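PDB 1Q9J: polyketide synthase associated protein 5 from Mycobacterium tuberculosis, which probably catalyses the transfer of mycocerosic acids from mycocerosic acid synthase onto phthiocerol, phthiodiolone and phenolphthiocerol, the last step in making the dimycocerosate esters. Local coordinates for residues H12-F17 with E280-L285; Y20-S25 with T329-T334; Q108-L111 with A116-T119; H131-V136 with T348-M353; L246-Q251 with L403-S408. All coordinates share one frame; numbering follows the deposited sequence.

Contact 1 (H12-F17 with E280-L285)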
# COMPACT_ATOMS: atom_id res chain seq x y z
N HIS A 12 18.34 -3.32 3.47
CA HIS A 12 18.37 -2.12 2.62
C HIS A 12 17.02 -1.76 2.01
O HIS A 12 16.70 -0.58 1.81
CB HIS A 12 19.45 -2.26 1.54
CG HIS A 12 20.85 -2.27 2.09
ND1 HIS A 12 21.38 -3.35 2.77
CD2 HIS A 12 21.80 -1.31 2.11
CE1 HIS A 12 22.60 -3.05 3.18
NE2 HIS A 12 22.88 -1.82 2.80
N SER A 13 16.22 -2.78 1.73
CA SER A 13 14.90 -2.57 1.15
C SER A 13 13.94 -1.91 2.15
O SER A 13 13.06 -1.13 1.77
CB SER A 13 14.38 -3.93 0.68
OG SER A 13 12.98 -3.95 0.52
N GLU A 14 14.12 -2.20 3.44
CA GLU A 14 13.25 -1.66 4.48
C GLU A 14 13.64 -0.25 4.93
O GLU A 14 12.79 0.54 5.34
CB GLU A 14 13.26 -2.63 5.66
CG GLU A 14 13.04 -4.05 5.18
CD GLU A 14 13.05 -5.10 6.26
OE1 GLU A 14 14.10 -5.25 6.94
OE2 GLU A 14 12.00 -5.78 6.41
N GLU A 15 14.93 0.06 4.84
CA GLU A 15 15.44 1.36 5.24
C GLU A 15 14.74 2.54 4.59
O GLU A 15 14.70 3.61 5.17
CB GLU A 15 16.94 1.46 4.98
CG GLU A 15 17.70 0.42 5.78
CD GLU A 15 19.18 0.69 5.86
OE1 GLU A 15 19.84 0.78 4.79
OE2 GLU A 15 19.70 0.81 7.00
N VAL A 16 14.19 2.36 3.40
CA VAL A 16 13.50 3.48 2.79
C VAL A 16 12.47 4.00 3.80
O VAL A 16 12.42 5.19 4.07
CB VAL A 16 12.77 3.08 1.49
CG1 VAL A 16 12.12 4.31 0.86
CG2 VAL A 16 13.77 2.46 0.51
N PHE A 17 11.67 3.09 4.35
CA PHE A 17 10.62 3.48 5.29
C PHE A 17 11.14 4.09 6.60
O PHE A 17 10.42 4.84 7.27
CB PHE A 17 9.71 2.29 5.57
CG PHE A 17 9.37 1.50 4.34
CD1 PHE A 17 9.96 0.25 4.11
CD2 PHE A 17 8.49 2.01 3.39
CE1 PHE A 17 9.68 -0.46 2.95
CE2 PHE A 17 8.21 1.30 2.22
CZ PHE A 17 8.80 0.07 2.00
N GLU A 280 4.73 -13.59 6.46
CA GLU A 280 6.02 -14.28 6.51
C GLU A 280 7.15 -13.29 6.18
O GLU A 280 8.26 -13.40 6.71
CB GLU A 280 5.99 -15.47 5.56
CG GLU A 280 7.34 -16.09 5.29
CD GLU A 280 7.27 -17.27 4.34
OE1 GLU A 280 6.24 -17.43 3.63
OE2 GLU A 280 8.26 -18.05 4.30
N ALA A 281 6.84 -12.33 5.31
CA ALA A 281 7.81 -11.30 4.96
C ALA A 281 7.27 -9.90 5.29
O ALA A 281 6.05 -9.68 5.34
CB ALA A 281 8.17 -11.38 3.48
N THR A 282 8.19 -8.97 5.50
CA THR A 282 7.87 -7.57 5.80
C THR A 282 7.29 -6.92 4.56
O THR A 282 6.12 -6.57 4.48
CB THR A 282 9.14 -6.79 6.18
OG1 THR A 282 9.56 -7.15 7.49
CG2 THR A 282 8.87 -5.33 6.14
N ASN A 283 8.17 -6.75 3.60
CA ASN A 283 7.81 -6.12 2.35
C ASN A 283 8.32 -7.02 1.21
O ASN A 283 9.52 -7.26 1.08
CB ASN A 283 8.44 -4.72 2.32
CG ASN A 283 7.75 -3.75 3.28
OD1 ASN A 283 6.60 -3.35 3.06
ND2 ASN A 283 8.45 -3.36 4.37
N LEU A 284 7.39 -7.54 0.42
CA LEU A 284 7.78 -8.39 -0.69
C LEU A 284 7.08 -7.94 -1.97
O LEU A 284 6.46 -8.74 -2.68
CB LEU A 284 7.44 -9.86 -0.39
CG LEU A 284 8.22 -10.90 -1.21
CD1 LEU A 284 9.67 -10.98 -0.72
CD2 LEU A 284 7.57 -12.26 -1.07
N LEU A 285 7.14 -6.65 -2.26
CA LEU A 285 6.53 -6.15 -3.46
C LEU A 285 7.61 -5.75 -4.45
O LEU A 285 8.36 -4.80 -4.22
CB LEU A 285 5.61 -4.97 -3.15
CG LEU A 285 4.45 -5.29 -2.21
CD1 LEU A 285 3.63 -4.04 -1.99
CD2 LEU A 285 3.57 -6.40 -2.77

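Contact 2 (Y20-S25 with T329-T334)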
# COMPACT_ATOMS: atom_id res chain seq x y z
N TYR A 20 12.46 7.79 5.75
CA TYR A 20 11.40 8.79 5.57
C TYR A 20 10.31 8.58 6.61
O TYR A 20 9.16 8.95 6.38
CB TYR A 20 10.75 8.70 4.18
CG TYR A 20 11.66 9.12 3.05
CD1 TYR A 20 12.78 8.36 2.72
CD2 TYR A 20 11.43 10.30 2.35
CE1 TYR A 20 13.66 8.77 1.72
CE2 TYR A 20 12.29 10.72 1.35
CZ TYR A 20 13.41 9.94 1.04
OH TYR A 20 14.30 10.34 0.07
N GLU A 21 10.67 7.99 7.75
CA GLU A 21 9.71 7.72 8.81
C GLU A 21 8.34 7.36 8.24
O GLU A 21 7.33 7.93 8.64
CB GLU A 21 9.58 8.95 9.72
CG GLU A 21 10.73 9.18 10.71
CD GLU A 21 10.26 9.20 12.18
OE1 GLU A 21 11.12 9.47 13.06
OE2 GLU A 21 9.06 8.95 12.45
N VAL A 22 8.29 6.41 7.31
CA VAL A 22 7.01 6.05 6.69
C VAL A 22 6.10 5.18 7.57
O VAL A 22 6.49 4.13 8.06
CB VAL A 22 7.24 5.34 5.31
CG1 VAL A 22 5.89 5.01 4.67
CG2 VAL A 22 8.06 6.21 4.39
N PHE A 23 4.87 5.65 7.75
CA PHE A 23 3.85 4.94 8.51
C PHE A 23 2.65 4.84 7.57
O PHE A 23 2.39 5.75 6.77
CB PHE A 23 3.38 5.71 9.74
CG PHE A 23 4.25 5.55 10.96
CD1 PHE A 23 5.50 6.17 11.03
CD2 PHE A 23 3.78 4.86 12.07
CE1 PHE A 23 6.25 6.12 12.20
CE2 PHE A 23 4.54 4.80 13.24
CZ PHE A 23 5.78 5.43 13.31
N THR A 24 1.88 3.77 7.72
CA THR A 24 0.71 3.56 6.90
C THR A 24 -0.47 3.51 7.84
O THR A 24 -0.37 2.94 8.93
CB THR A 24 0.81 2.22 6.15
OG1 THR A 24 2.04 2.18 5.40
CG2 THR A 24 -0.38 2.05 5.20
N SER A 25 -1.57 4.13 7.46
CA SER A 25 -2.76 4.10 8.29
C SER A 25 -3.91 3.50 7.49
O SER A 25 -3.95 3.56 6.26
CB SER A 25 -3.13 5.52 8.77
OG SER A 25 -3.45 6.38 7.68
N THR A 329 10.78 2.00 -3.48
CA THR A 329 11.42 3.08 -4.24
C THR A 329 10.45 4.22 -4.57
O THR A 329 10.87 5.34 -4.88
CB THR A 329 12.03 2.55 -5.57
OG1 THR A 329 10.98 2.10 -6.45
CG2 THR A 329 12.98 1.40 -5.31
N ALA A 330 9.16 3.92 -4.52
CA ALA A 330 8.13 4.91 -4.80
C ALA A 330 8.31 6.15 -3.94
O ALA A 330 8.08 7.26 -4.41
CB ALA A 330 6.76 4.31 -4.56
N PHE A 331 8.71 5.96 -2.69
CA PHE A 331 8.91 7.07 -1.76
C PHE A 331 10.18 7.84 -2.03
O PHE A 331 10.58 8.69 -1.24
CB PHE A 331 8.92 6.56 -0.32
CG PHE A 331 7.59 6.08 0.15
CD1 PHE A 331 7.19 4.76 -0.06
CD2 PHE A 331 6.71 6.95 0.78
CE1 PHE A 331 5.93 4.32 0.35
CE2 PHE A 331 5.45 6.52 1.19
CZ PHE A 331 5.06 5.21 0.97
N GLU A 332 10.83 7.55 -3.15
CA GLU A 332 12.04 8.26 -3.49
C GLU A 332 11.79 9.08 -4.75
O GLU A 332 12.72 9.46 -5.45
CB GLU A 332 13.17 7.27 -3.71
CG GLU A 332 13.46 6.45 -2.49
CD GLU A 332 14.53 5.42 -2.74
OE1 GLU A 332 14.32 4.53 -3.58
OE2 GLU A 332 15.60 5.50 -2.10
N GLY A 333 10.51 9.33 -5.03
CA GLY A 333 10.12 10.10 -6.19
C GLY A 333 10.82 9.69 -7.47
O GLY A 333 11.01 8.50 -7.72
N THR A 334 11.21 10.68 -8.27
CA THR A 334 11.90 10.45 -9.54
C THR A 334 13.39 10.73 -9.40
O THR A 334 13.79 11.76 -8.86
CB THR A 334 11.35 11.37 -10.66
OG1 THR A 334 9.96 11.09 -10.89
CG2 THR A 334 12.13 11.17 -11.95

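Contact 3 (Q108-L111 with A116-T119)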
# COMPACT_ATOMS: atom_id res chain seq x y z
N GLN A 108 -5.99 3.43 17.06
CA GLN A 108 -6.79 4.56 17.53
C GLN A 108 -8.29 4.46 17.24
O GLN A 108 -8.71 4.51 16.09
CB GLN A 108 -6.23 5.84 16.92
CG GLN A 108 -6.91 7.10 17.41
CD GLN A 108 -6.55 8.29 16.55
OE1 GLN A 108 -6.83 8.30 15.35
NE2 GLN A 108 -5.94 9.31 17.16
N LEU A 109 -9.08 4.34 18.30
CA LEU A 109 -10.53 4.26 18.17
C LEU A 109 -11.21 5.55 18.62
O LEU A 109 -11.10 5.94 19.78
CB LEU A 109 -11.08 3.10 19.01
CG LEU A 109 -12.61 3.02 19.01
CD1 LEU A 109 -13.09 2.72 17.60
CD2 LEU A 109 -13.06 1.94 19.98
N ILE A 110 -11.93 6.19 17.71
CA ILE A 110 -12.63 7.44 18.03
C ILE A 110 -14.15 7.26 18.00
O ILE A 110 -14.75 7.16 16.93
CB ILE A 110 -12.24 8.56 17.04
CG1 ILE A 110 -10.73 8.62 16.87
CG2 ILE A 110 -12.71 9.91 17.57
CD1 ILE A 110 -10.28 9.68 15.90
N LEU A 111 -14.76 7.24 19.18
CA LEU A 111 -16.20 7.07 19.31
C LEU A 111 -16.96 8.24 18.70
O LEU A 111 -16.56 9.40 18.83
CB LEU A 111 -16.57 6.92 20.79
CG LEU A 111 -15.90 5.79 21.55
CD1 LEU A 111 -16.12 6.00 23.04
CD2 LEU A 111 -16.45 4.44 21.11
N ALA A 116 -18.08 4.57 15.39
CA ALA A 116 -16.80 5.25 15.61
C ALA A 116 -15.86 5.10 14.42
O ALA A 116 -16.26 4.60 13.37
CB ALA A 116 -16.15 4.68 16.86
N GLU A 117 -14.62 5.54 14.59
CA GLU A 117 -13.60 5.41 13.54
C GLU A 117 -12.44 4.58 14.07
O GLU A 117 -11.79 4.97 15.05
CB GLU A 117 -13.05 6.77 13.12
CG GLU A 117 -14.08 7.74 12.61
CD GLU A 117 -13.45 9.05 12.14
OE1 GLU A 117 -14.19 10.03 11.93
OE2 GLU A 117 -12.20 9.08 11.98
N LEU A 118 -12.18 3.45 13.43
CA LEU A 118 -11.08 2.59 13.82
C LEU A 118 -9.93 2.95 12.89
O LEU A 118 -10.12 3.02 11.68
CB LEU A 118 -11.46 1.12 13.65
CG LEU A 118 -10.51 0.10 14.26
CD1 LEU A 118 -10.37 0.35 15.75
CD2 LEU A 118 -11.03 -1.30 14.00
N THR A 119 -8.76 3.19 13.46
CA THR A 119 -7.60 3.54 12.64
C THR A 119 -6.36 2.85 13.15
O THR A 119 -6.00 3.01 14.32
CB THR A 119 -7.35 5.04 12.64
OG1 THR A 119 -8.56 5.72 12.32
CG2 THR A 119 -6.28 5.41 11.62

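Contact 4 (H131-V136 with T348-M353)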
# COMPACT_ATOMS: atom_id res chain seq x y z
N HIS A 131 0.67 -7.47 3.59
CA HIS A 131 0.97 -7.87 4.96
C HIS A 131 0.06 -7.09 5.93
O HIS A 131 -0.57 -7.68 6.81
CB HIS A 131 2.44 -7.60 5.24
CG HIS A 131 2.92 -8.11 6.56
ND1 HIS A 131 2.11 -8.17 7.67
CD2 HIS A 131 4.15 -8.51 6.97
CE1 HIS A 131 2.82 -8.58 8.71
NE2 HIS A 131 4.06 -8.79 8.31
N GLY A 132 -0.02 -5.78 5.74
CA GLY A 132 -0.84 -4.95 6.61
C GLY A 132 -2.32 -5.30 6.54
O GLY A 132 -2.97 -5.44 7.57
N ALA A 133 -2.84 -5.42 5.33
CA ALA A 133 -4.25 -5.76 5.14
C ALA A 133 -4.56 -7.04 5.92
O ALA A 133 -5.61 -7.15 6.56
CB ALA A 133 -4.53 -5.96 3.66
N VAL A 134 -3.65 -8.01 5.86
CA VAL A 134 -3.84 -9.27 6.57
C VAL A 134 -3.98 -9.03 8.07
O VAL A 134 -4.79 -9.68 8.73
CB VAL A 134 -2.66 -10.25 6.29
CG1 VAL A 134 -2.71 -11.41 7.29
CG2 VAL A 134 -2.75 -10.79 4.88
N LEU A 135 -3.19 -8.10 8.61
CA LEU A 135 -3.23 -7.76 10.03
C LEU A 135 -4.59 -7.13 10.35
O LEU A 135 -5.32 -7.60 11.23
CB LEU A 135 -2.10 -6.77 10.37
CG LEU A 135 -0.70 -7.35 10.20
CD1 LEU A 135 0.35 -6.26 10.35
CD2 LEU A 135 -0.48 -8.46 11.21
N VAL A 136 -4.92 -6.09 9.60
CA VAL A 136 -6.19 -5.37 9.75
C VAL A 136 -7.35 -6.37 9.73
O VAL A 136 -8.32 -6.24 10.47
CB VAL A 136 -6.38 -4.39 8.57
CG1 VAL A 136 -7.72 -3.67 8.69
CG2 VAL A 136 -5.23 -3.41 8.52
N THR A 348 -6.51 -2.74 -4.51
CA THR A 348 -7.95 -2.93 -4.38
C THR A 348 -8.17 -4.05 -3.36
O THR A 348 -7.72 -5.17 -3.56
CB THR A 348 -8.62 -3.33 -5.75
OG1 THR A 348 -8.23 -4.66 -6.12
CG2 THR A 348 -8.18 -2.37 -6.86
N SER A 349 -8.86 -3.75 -2.25
CA SER A 349 -9.10 -4.78 -1.25
C SER A 349 -9.99 -4.36 -0.06
O SER A 349 -10.61 -3.29 -0.05
CB SER A 349 -7.76 -5.30 -0.71
OG SER A 349 -7.94 -6.49 0.03
N PHE A 350 -10.03 -5.25 0.92
CA PHE A 350 -10.78 -5.10 2.17
C PHE A 350 -12.27 -5.46 2.23
O PHE A 350 -13.09 -4.70 2.75
CB PHE A 350 -10.55 -3.69 2.73
CG PHE A 350 -9.31 -3.60 3.58
CD1 PHE A 350 -8.34 -2.64 3.32
CD2 PHE A 350 -9.13 -4.47 4.65
CE1 PHE A 350 -7.19 -2.56 4.11
CE2 PHE A 350 -8.00 -4.39 5.45
CZ PHE A 350 -7.02 -3.44 5.18
N PRO A 351 -12.63 -6.63 1.69
CA PRO A 351 -14.01 -7.11 1.70
C PRO A 351 -13.97 -8.39 2.54
O PRO A 351 -12.89 -8.85 2.93
CB PRO A 351 -14.26 -7.39 0.23
CG PRO A 351 -12.97 -8.05 -0.16
CD PRO A 351 -11.87 -7.31 0.62
N THR A 352 -15.13 -8.97 2.81
CA THR A 352 -15.20 -10.20 3.60
C THR A 352 -14.60 -10.00 5.00
O THR A 352 -14.20 -10.96 5.65
CB THR A 352 -14.41 -11.35 2.94
OG1 THR A 352 -14.62 -11.32 1.52
CG2 THR A 352 -14.89 -12.70 3.48
N MET A 353 -14.55 -8.75 5.45
CA MET A 353 -14.00 -8.44 6.76
C MET A 353 -15.05 -8.60 7.85
O MET A 353 -15.99 -7.81 7.94
CB MET A 353 -13.46 -7.01 6.77
CG MET A 353 -12.79 -6.62 8.06
SD MET A 353 -11.27 -5.72 7.72
CE MET A 353 -11.92 -4.19 7.01

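Contact 5 (L246-Q251 with L403-S408)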
# COMPACT_ATOMS: atom_id res chain seq x y z
N LEU A 246 -2.03 6.94 -17.27
CA LEU A 246 -0.91 7.26 -18.16
C LEU A 246 -1.28 8.22 -19.29
O LEU A 246 -0.47 9.08 -19.66
CB LEU A 246 -0.30 5.97 -18.72
CG LEU A 246 0.55 5.17 -17.74
CD1 LEU A 246 0.80 3.78 -18.27
CD2 LEU A 246 1.87 5.91 -17.50
N LEU A 247 -2.48 8.08 -19.84
CA LEU A 247 -2.90 8.98 -20.91
C LEU A 247 -2.94 10.39 -20.36
O LEU A 247 -2.24 11.28 -20.85
CB LEU A 247 -4.29 8.59 -21.42
CG LEU A 247 -4.28 7.31 -22.26
CD1 LEU A 247 -5.69 6.98 -22.69
CD2 LEU A 247 -3.38 7.51 -23.45
N THR A 248 -3.77 10.57 -19.33
CA THR A 248 -3.93 11.86 -18.67
C THR A 248 -2.60 12.51 -18.32
O THR A 248 -2.44 13.72 -18.46
CB THR A 248 -4.74 11.71 -17.37
OG1 THR A 248 -6.03 11.14 -17.67
CG2 THR A 248 -4.93 13.07 -16.71
N GLU A 249 -1.63 11.73 -17.86
CA GLU A 249 -0.34 12.30 -17.51
C GLU A 249 0.27 13.02 -18.69
O GLU A 249 0.88 14.07 -18.53
CB GLU A 249 0.62 11.21 -17.03
CG GLU A 249 0.46 10.84 -15.56
CD GLU A 249 0.74 12.00 -14.62
OE1 GLU A 249 1.76 12.69 -14.82
OE2 GLU A 249 -0.06 12.22 -13.69
N TRP A 250 0.09 12.47 -19.88
CA TRP A 250 0.65 13.09 -21.08
C TRP A 250 -0.11 14.36 -21.46
O TRP A 250 0.51 15.38 -21.78
CB TRP A 250 0.62 12.09 -22.24
CG TRP A 250 1.36 12.58 -23.45
CD1 TRP A 250 2.69 12.87 -23.54
CD2 TRP A 250 0.80 12.84 -24.74
NE1 TRP A 250 3.00 13.30 -24.81
CE2 TRP A 250 1.85 13.30 -25.56
CE3 TRP A 250 -0.49 12.76 -25.27
CZ2 TRP A 250 1.66 13.64 -26.90
CZ3 TRP A 250 -0.69 13.09 -26.60
CH2 TRP A 250 0.38 13.54 -27.40
N GLN A 251 -1.44 14.30 -21.40
CA GLN A 251 -2.31 15.43 -21.72
C GLN A 251 -2.06 16.66 -20.84
O GLN A 251 -2.41 17.77 -21.23
CB GLN A 251 -3.78 15.02 -21.57
CG GLN A 251 -4.28 14.11 -22.66
CD GLN A 251 -4.73 14.88 -23.88
OE1 GLN A 251 -5.76 15.54 -23.87
NE2 GLN A 251 -3.94 14.80 -24.95
N LEU A 403 -6.87 13.52 -11.27
CA LEU A 403 -7.83 12.53 -10.80
C LEU A 403 -9.19 12.71 -11.45
O LEU A 403 -9.93 11.75 -11.65
CB LEU A 403 -8.00 12.62 -9.28
CG LEU A 403 -8.08 11.28 -8.56
CD1 LEU A 403 -6.69 10.70 -8.48
CD2 LEU A 403 -8.66 11.46 -7.17
N GLU A 404 -9.54 13.95 -11.75
CA GLU A 404 -10.82 14.22 -12.39
C GLU A 404 -10.72 13.92 -13.88
O GLU A 404 -11.64 13.37 -14.47
CB GLU A 404 -11.24 15.67 -12.16
CG GLU A 404 -12.67 15.95 -12.57
CD GLU A 404 -13.65 15.01 -11.90
OE1 GLU A 404 -13.78 15.08 -10.65
OE2 GLU A 404 -14.29 14.20 -12.61
N ALA A 405 -9.59 14.29 -14.48
CA ALA A 405 -9.34 14.04 -15.90
C ALA A 405 -9.46 12.54 -16.13
O ALA A 405 -10.08 12.08 -17.09
CB ALA A 405 -7.95 14.51 -16.29
N ILE A 406 -8.85 11.79 -15.22
CA ILE A 406 -8.85 10.34 -15.25
C ILE A 406 -10.26 9.86 -14.93
O ILE A 406 -10.74 8.86 -15.48
CB ILE A 406 -7.89 9.80 -14.18
CG1 ILE A 406 -6.47 10.28 -14.49
CG2 ILE A 406 -7.96 8.28 -14.11
CD1 ILE A 406 -5.46 9.94 -13.43
N ARG A 407 -10.93 10.59 -14.05
CA ARG A 407 -12.30 10.28 -13.63
C ARG A 407 -13.25 10.17 -14.81
O ARG A 407 -13.82 9.11 -15.08
CB ARG A 407 -12.80 11.37 -12.67
CG ARG A 407 -13.60 10.88 -11.46
CD ARG A 407 -14.98 10.36 -11.81
NE ARG A 407 -14.92 9.25 -12.75
CZ ARG A 407 -14.34 8.08 -12.51
NH1 ARG A 407 -13.75 7.85 -11.34
NH2 ARG A 407 -14.32 7.13 -13.44
N SER A 408 -13.42 11.28 -15.53
CA SER A 408 -14.33 11.31 -16.67
C SER A 408 -13.88 10.37 -17.79
O SER A 408 -14.70 9.86 -18.55
CB SER A 408 -14.47 12.74 -17.19
OG SER A 408 -15.78 12.99 -17.70

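Contact 1 (H12-F17 with E280-L285)
With chi1 at -48°, Glu14 swings its CG beside the backbone N and then runs straight out in an extended chain, which carries the carboxylate across to Thr282. Phe17, one helical turn on, takes a similar first torsion, chi1 -42°, and brings its ring up to the amide of Asn283. These two side chains of helix 12-19 are what meets the loop 280-285, with the backbones still 7.3 Å apart at Glu14 CA and Asn283 CA.

The polar half is a hydroxyl on a carboxylate. Thr282 OG1 donates to Glu14 OE2 at 3.0 Å, a weak bond. That oxygen also forms a salt bridge with Arg8, while Glu14 OE1 takes the backbone N-H of Ser11, so both oxygens of this buried carboxylate are occupied.

In the second half the amide of Asn283 approaches the ring of Phe17 obliquely, the two planes 30° apart. Asn283 ND2 lies 3.5 Å from Phe17 CE1. The same ND2 spends a hydrogen on the backbone O of His124, the probable proton acceptor, and the Phe17 ring stacks with His124 itself.

Next along the loop, Leu284 N bonds to Asp128 OD2, an aspartate with a probable structural role at the active site. In chemical terms, the charge of Glu14 is probably balanced by Arg8, while Asn283 and Phe17 both contact His124, so that helix and loop are tied to the presumed active site by a ring stack and an amide hydrogen bond.

Contact 2 (Y20-S25 with T329-T334)
A backbone carbonyl sits over an aromatic face here: the O of Phe331 lies above one side of the Tyr20 ring, offset toward its rim, 3.7 Å from Tyr20 CE2 and 3.8 Å from Tyr20 CZ. No hydrogen bond links the two segments, and this is simply an oxygen resting on the ring of the first residue to leave helix 12-19.

The side chain of the same Phe331 turns to Val22. The valine has CG1 anti to its backbone N (chi1 -178°), and that leaves both methyls facing the phenyl ring. Val22 CG1 makes an off-centre CH-pi contact, 4.2 Å from the centroid of the Phe331 ring and 29° off its normal, with Phe331 CZ and CE2 both at 3.8 Å. The other methyl, Val22 CG2, rides near the rim, 3.9 Å from Phe331 CD2. Both methyls lie over one face of the ring, spread from CD2 to CZ.

Phe331 is carried by a short 3-10 turn, where Glu332 N reaches back to Thr329 O at 2.8 Å. Its ring is also met edge-to-face by Phe368, and Val16 of helix 12-19 packs against Phe331 CB. Val22 in turn leans on Phe17, and its side chain comes within about 4 Å of that of His124, the probable catalytic base.

The turn that presents Tyr20 and Val22 is a Schellman motif: Glu21, with positive phi, is the C-prime residue, Val22 N pairs with Phe17 O and Glu21 N with Ala18 O, closing helix 12-19 just before strand 23-31 begins.

Contact 3 (Q108-L111 with A116-T119)
Leu109 shows how the side chains of this strand pair meet. Its CB hangs 4.4 Å from Glu117 O, and with CG anti to the backbone N (chi1 176°) the chain then runs along the sheet surface toward the segment 116-119. CG itself makes no close contact across the pair. The branch that does the touching is CD1: Leu109 CD1 sits 3.6 Å from Glu117 O, 3.7 Å from Ala116 CB and 4.1 Å from Leu118 CD1. CD2, the other tip, is turned away from Ala116. Leu109 and Ala116 both also meet Ile34, while Leu118 packs on Leu139 and Phe140 of helix 129-148.

Backbone bonds hold the strands together. Gln108 and Thr119 form a hydrogen-bonded antiparallel pair. Gln108 N gives to Thr119 O at 2.8 Å, nearly straight at 164°. Thr119 N returns to Gln108 O at 2.9 Å, noticeably more bent at 136°. Ile110 N gives to Glu117 O, again almost straight, while the return bond from Glu117 N is less sure because the place of Ile110 O is uncertain. Between these, Leu109 and Leu118 are the non-hydrogen-bonded pair, and Leu109 CA brings its hydrogen toward Glu117 O at 3.4 Å.

On the other face, with Gln108, Ile110, Glu117 and Thr119, the hydroxyl Thr119 OG1 is hydrogen-bonded to Thr27 OG1.

This is a beta hairpin of the antiparallel strands 105-110 and 117-123, inside a mixed sheet in which 78-80 flanks the first strand and 23-31 the second. The second strand leads directly to His124 and the HxxxD motif of this acyltransferase superfamily.

Contact 4 (H131-V136 with T348-M353)
Apolar contacts carry this meeting, and Phe350 supplies most of them to Val136 and Ala133. The ring comes in obliquely, with the rim atoms CE2 and CZ leading. Val136 takes it on its whole branch point. Val136 CG1, anti to the backbone N (chi1 178°), lies 3.3 Å from Phe350 CE2. Val136 CB is 3.5 Å from Phe350 CE2, while Val136 CG2 is 3.8 Å from Phe350 CZ. The two side chains cross at about a right angle. A turn earlier on the helix, Ala133 CB touches Phe350 CZ at 3.9 Å.

The sulfur contact comes second. Met353 CG is anti to its backbone N (chi1 -176°), and the chain beyond, bent at both following torsions, places SD beside Val136. Met353 SD lies 4.2 Å from Val136 CG1 and 4.1 Å from Val136 O, a looser approach than that of the ring.

No hydrogen bond is made between the two segments. The polar bonds are local: within the helix Val136 N pairs with Gly132 O at 2.9 Å. In the first turn His131 N bonds to Asp128 OD1, the residue just before the helix with a probable structural role at the active site.

In the fold, helix 129-148 touches strand 117-123 through Val136 on Leu120 and Leu135 on Leu122, while Val136 also meets this loop. The loop follows strand 342-345 and leads to strand 360-368, whose Ile364 is touched by Phe350 and Met353 alike, and whose Ile361 also meets Met353.

Contact 5 (L246-Q251 with L403-S408)
Two helices, 237-253 and 399-412, pack on each other here, and the meeting is made by Thr248 on the first and Ala405 with Ile406 on the second. The backbones come as close as 6.2 Å between Thr248 CA and Ile406 CA, which the small side chains of Thr248 and Ala405 probably allow.

Thr248 points into the neighbouring helix with both its branches. Thr248 CG2, anti to the backbone N, drives at the methyl of Ala405, CB, from 3.4 Å, and is 3.9 Å from Ile406 CG1. The hydroxyl stands beside the backbone N, with chi1 -58°. Thr248 OG1 is 3.3 Å from Ile406 CG1 and 3.8 Å from Ile406 N, with no hydrogen bond made across the gap. OG1 lies against the isoleucine while hydrogen-bonded to Ala244 O, one turn earlier on its own helix, so this buried oxygen has a partner. The side chains of Thr248 and Ile406 cross at about a right angle, and Thr248 CB rests 3.7 Å from Ile406 CG1.

These helices belong to the half of the protein built round the six-stranded mixed sheet, the second of the two related domains in an acyltransferase of the HxxxD type. Helix 399-412 lies on that sheet through Leu403 and Ile406, which both touch Ile390 of strand 387-393, and Leu403 also reaches Thr214 and Leu216 of strand 213-216. Glu249 OE2 of helix 237-253 bonds to Tyr379 OH of strand 378-384, and Glu249 OE1 forms a salt bridge with Arg253. Leu246 and Leu247 pack against Leu303 of helix 300-317.

Contacts 1, 2, 3 and 5 are buried, contact 4 only partly. Contacts 1 and 2 lie beside the probable active-site histidine, and contact 2 begins where the helix of contact 1 ends; Val16 of the one touches Phe331 of the other. Contact 1 sets a weak hydroxyl-carboxylate bond beside an aromatic-amide contact, whereas contact 2 has no hydrogen bond across it. Contact 4 is apolar and joins contact 1 where His131 touches Ala281, though its touching residues lie farther from His124. Contacts 3 and 5 are peripheral, each about 21 Å from the chain centre: a backbone-bonded hairpin, touching contact 2 through Thr119 and Ser25, and a helix-on-helix packing in the other half.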